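Local coordinates for protein CG1507-PB, isoform B (PDB 5FGO) that probably binds purine-rich single-stranded DNA and RNA as a Pur-alpha protein, of which this chain is the third PUR repeat, paired here with a second copy, at residues Y39-E44 / S52-E57. Sequence-based numbering, arbitrary orientation.
Sequences YMRISE and SITIPE
I42 and I55 meet methyl to methyl, CD1 to CD1 at 3.7 Å, on the buried face of two antiparallel strands. I53 lies alongside I42 on the same face and points the same way, its CG1 4.0 Å from I42 CB; with CG1 set between its own backbone N and carbonyl carbon (chi1 57°), the end of I53 comes nearer the other strand. M40, a selenomethionine, extends the apolar layer. W60 and F63 of helix 60-72 cover M40 and I55 respectively, and Y70 of the second subunit also packs on M40. Two pairs of backbone hydrogen bonds clamp the strands beneath it: M40 N to I55 O at 2.7 Å (166° at the hydrogen) with I55 N returning to M40 O, and I42 N to I53 O at 2.9 Å with I53 N returning to I42 O. I55 O accepts a second hydrogen bond, from W60 NE1.

The opposite face is looser and, at Y39, R41, S52, T54 and P56, more open to solvent; S43 on the same face is buried. T54 CG2 approaches the Y39 ring obliquely, 3.9 Å from CD1. The aliphatic part of R41 passes S52, CG to CB at 3.8 Å, and its guanidinium turns to D30 of strand 25-34 in a salt bridge. S43 OG reaches S52 CB at 3.6 Å.

Strand 49-56 is outermost in its own sheet, yet T54 N bonds E44 OE1 of the second subunit. The pairing forms the last beta hairpin of the four-stranded antiparallel sheet that, with its helix, makes up a PUR repeat, here packed against a second copy as a dimer.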
loop_
_atom_site.group_PDB
_atom_site.type_symbol
_atom_site.label_atom_id
_atom_site.label_comp_id
_atom_site.label_asym_id
_atom_site.label_seq_id
_atom_site.Cartn_x
_atom_site.Cartn_y
_atom_site.Cartn_z
ATOM N N TYR B 39 6.770 -9.785 5.083
ATOM C CA TYR B 39 5.826 -9.057 4.255
ATOM C C TYR B 39 5.074 -7.979 5.048
ATOM O O TYR B 39 5.034 -8.006 6.290
ATOM C CB TYR B 39 4.832 -10.033 3.620
ATOM C CG TYR B 39 4.003 -10.809 4.632
ATOM C CD1 TYR B 39 2.863 -10.257 5.206
ATOM C CD2 TYR B 39 4.391 -12.078 5.045
ATOM C CE1 TYR B 39 2.118 -10.971 6.143
ATOM C CE2 TYR B 39 3.664 -12.789 5.975
ATOM C CZ TYR B 39 2.527 -12.241 6.516
ATOM O OH TYR B 39 1.812 -12.967 7.440
HETATM N N MSE B 40 4.481 -7.040 4.307
HETATM C CA MSE B 40 3.617 -6.012 4.863
HETATM C C MSE B 40 2.175 -6.207 4.373
HETATM O O MSE B 40 1.909 -6.197 3.174
HETATM C CB MSE B 40 4.108 -4.613 4.478
HETATM C CG MSE B 40 3.362 -3.499 5.189
HETATM SE SE MSE B 40 3.597 -1.746 4.414
HETATM C CE MSE B 40 5.515 -1.714 4.580
ATOM N N ARG B 41 1.248 -6.390 5.305
ATOM C CA ARG B 41 -0.156 -6.453 4.969
ATOM C C ARG B 41 -0.771 -5.085 5.180
ATOM O O ARG B 41 -0.660 -4.517 6.257
ATOM C CB ARG B 41 -0.873 -7.497 5.817
ATOM C CG ARG B 41 -2.347 -7.680 5.466
ATOM C CD ARG B 41 -2.982 -8.737 6.351
ATOM N NE ARG B 41 -3.094 -8.238 7.727
ATOM C CZ ARG B 41 -3.515 -8.949 8.777
ATOM N NH1 ARG B 41 -3.908 -10.212 8.626
ATOM N NH2 ARG B 41 -3.554 -8.386 9.987
ATOM N N ILE B 42 -1.402 -4.540 4.153
ATOM C CA ILE B 42 -2.107 -3.287 4.323
ATOM C C ILE B 42 -3.604 -3.580 4.215
ATOM O O ILE B 42 -4.102 -3.972 3.169
ATOM C CB ILE B 42 -1.669 -2.242 3.298
ATOM C CG1 ILE B 42 -0.152 -2.195 3.227
ATOM C CG2 ILE B 42 -2.266 -0.870 3.623
ATOM C CD1 ILE B 42 0.375 -1.213 2.226
ATOM N N SER B 43 -4.330 -3.395 5.308
ATOM C CA SER B 43 -5.748 -3.706 5.295
ATOM C C SER B 43 -6.624 -2.487 5.161
ATOM O O SER B 43 -6.340 -1.445 5.733
ATOM C CB SER B 43 -6.113 -4.463 6.558
ATOM O OG SER B 43 -5.234 -5.559 6.728
ATOM N N GLU B 44 -7.705 -2.634 4.408
ATOM C CA GLU B 44 -8.702 -1.602 4.338
ATOM C C GLU B 44 -9.916 -2.191 5.051
ATOM O O GLU B 44 -10.449 -3.249 4.679
ATOM C CB GLU B 44 -9.022 -1.245 2.895
ATOM C CG GLU B 44 -9.890 -0.014 2.705
ATOM C CD GLU B 44 -10.206 0.248 1.245
ATOM O OE1 GLU B 44 -9.598 -0.364 0.361
ATOM O OE2 GLU B 44 -11.062 1.093 0.964
ATOM N N SER B 52 -7.415 -6.684 1.951
ATOM C CA SER B 52 -6.012 -6.360 2.200
ATOM C C SER B 52 -5.125 -6.686 1.008
ATOM O O SER B 52 -5.549 -7.354 0.075
ATOM C CB SER B 52 -5.487 -7.087 3.430
ATOM O OG SER B 52 -5.350 -8.474 3.193
ATOM N N ILE B 53 -3.923 -6.131 1.013
ATOM C CA ILE B 53 -2.867 -6.573 0.116
ATOM C C ILE B 53 -1.613 -6.973 0.888
ATOM O O ILE B 53 -1.382 -6.529 2.008
ATOM C CB ILE B 53 -2.470 -5.507 -0.889
ATOM C CG1 ILE B 53 -2.028 -4.246 -0.128
ATOM C CG2 ILE B 53 -3.622 -5.261 -1.846
ATOM C CD1 ILE B 53 -1.397 -3.198 -0.983
ATOM N N THR B 54 -0.808 -7.819 0.271
ATOM C CA THR B 54 0.378 -8.344 0.899
ATOM C C THR B 54 1.608 -8.091 0.023
ATOM O O THR B 54 1.693 -8.533 -1.123
ATOM C CB THR B 54 0.203 -9.832 1.209
ATOM O OG1 THR B 54 -0.609 -9.941 2.375
ATOM C CG2 THR B 54 1.516 -10.474 1.548
ATOM N N ILE B 55 2.562 -7.371 0.601
ATOM C CA ILE B 55 3.738 -6.910 -0.107
ATOM C C ILE B 55 4.935 -7.552 0.522
ATOM O O ILE B 55 5.171 -7.353 1.708
ATOM C CB ILE B 55 3.903 -5.395 -0.028
ATOM C CG1 ILE B 55 2.612 -4.693 -0.413
ATOM C CG2 ILE B 55 5.026 -4.936 -0.911
ATOM C CD1 ILE B 55 2.562 -3.263 0.012
ATOM N N PRO B 56 5.681 -8.341 -0.258
ATOM C CA PRO B 56 6.914 -8.980 0.224
ATOM C C PRO B 56 7.963 -7.911 0.437
ATOM O O PRO B 56 7.947 -6.939 -0.327
ATOM C CB PRO B 56 7.328 -9.909 -0.921
ATOM C CG PRO B 56 6.235 -9.806 -1.951
ATOM C CD PRO B 56 5.466 -8.561 -1.692
ATOM N N GLU B 57 8.838 -8.085 1.429
ATOM C CA GLU B 57 9.871 -7.100 1.744
ATOM C C GLU B 57 10.737 -6.726 0.545
ATOM O O GLU B 57 11.014 -5.556 0.342
ATOM C CB GLU B 57 10.785 -7.581 2.875
ATOM C CG GLU B 57 11.636 -6.432 3.450
ATOM C CD GLU B 57 12.705 -6.859 4.461
ATOM O OE1 GLU B 57 12.827 -8.066 4.777
ATOM O OE2 GLU B 57 13.433 -5.961 4.941
#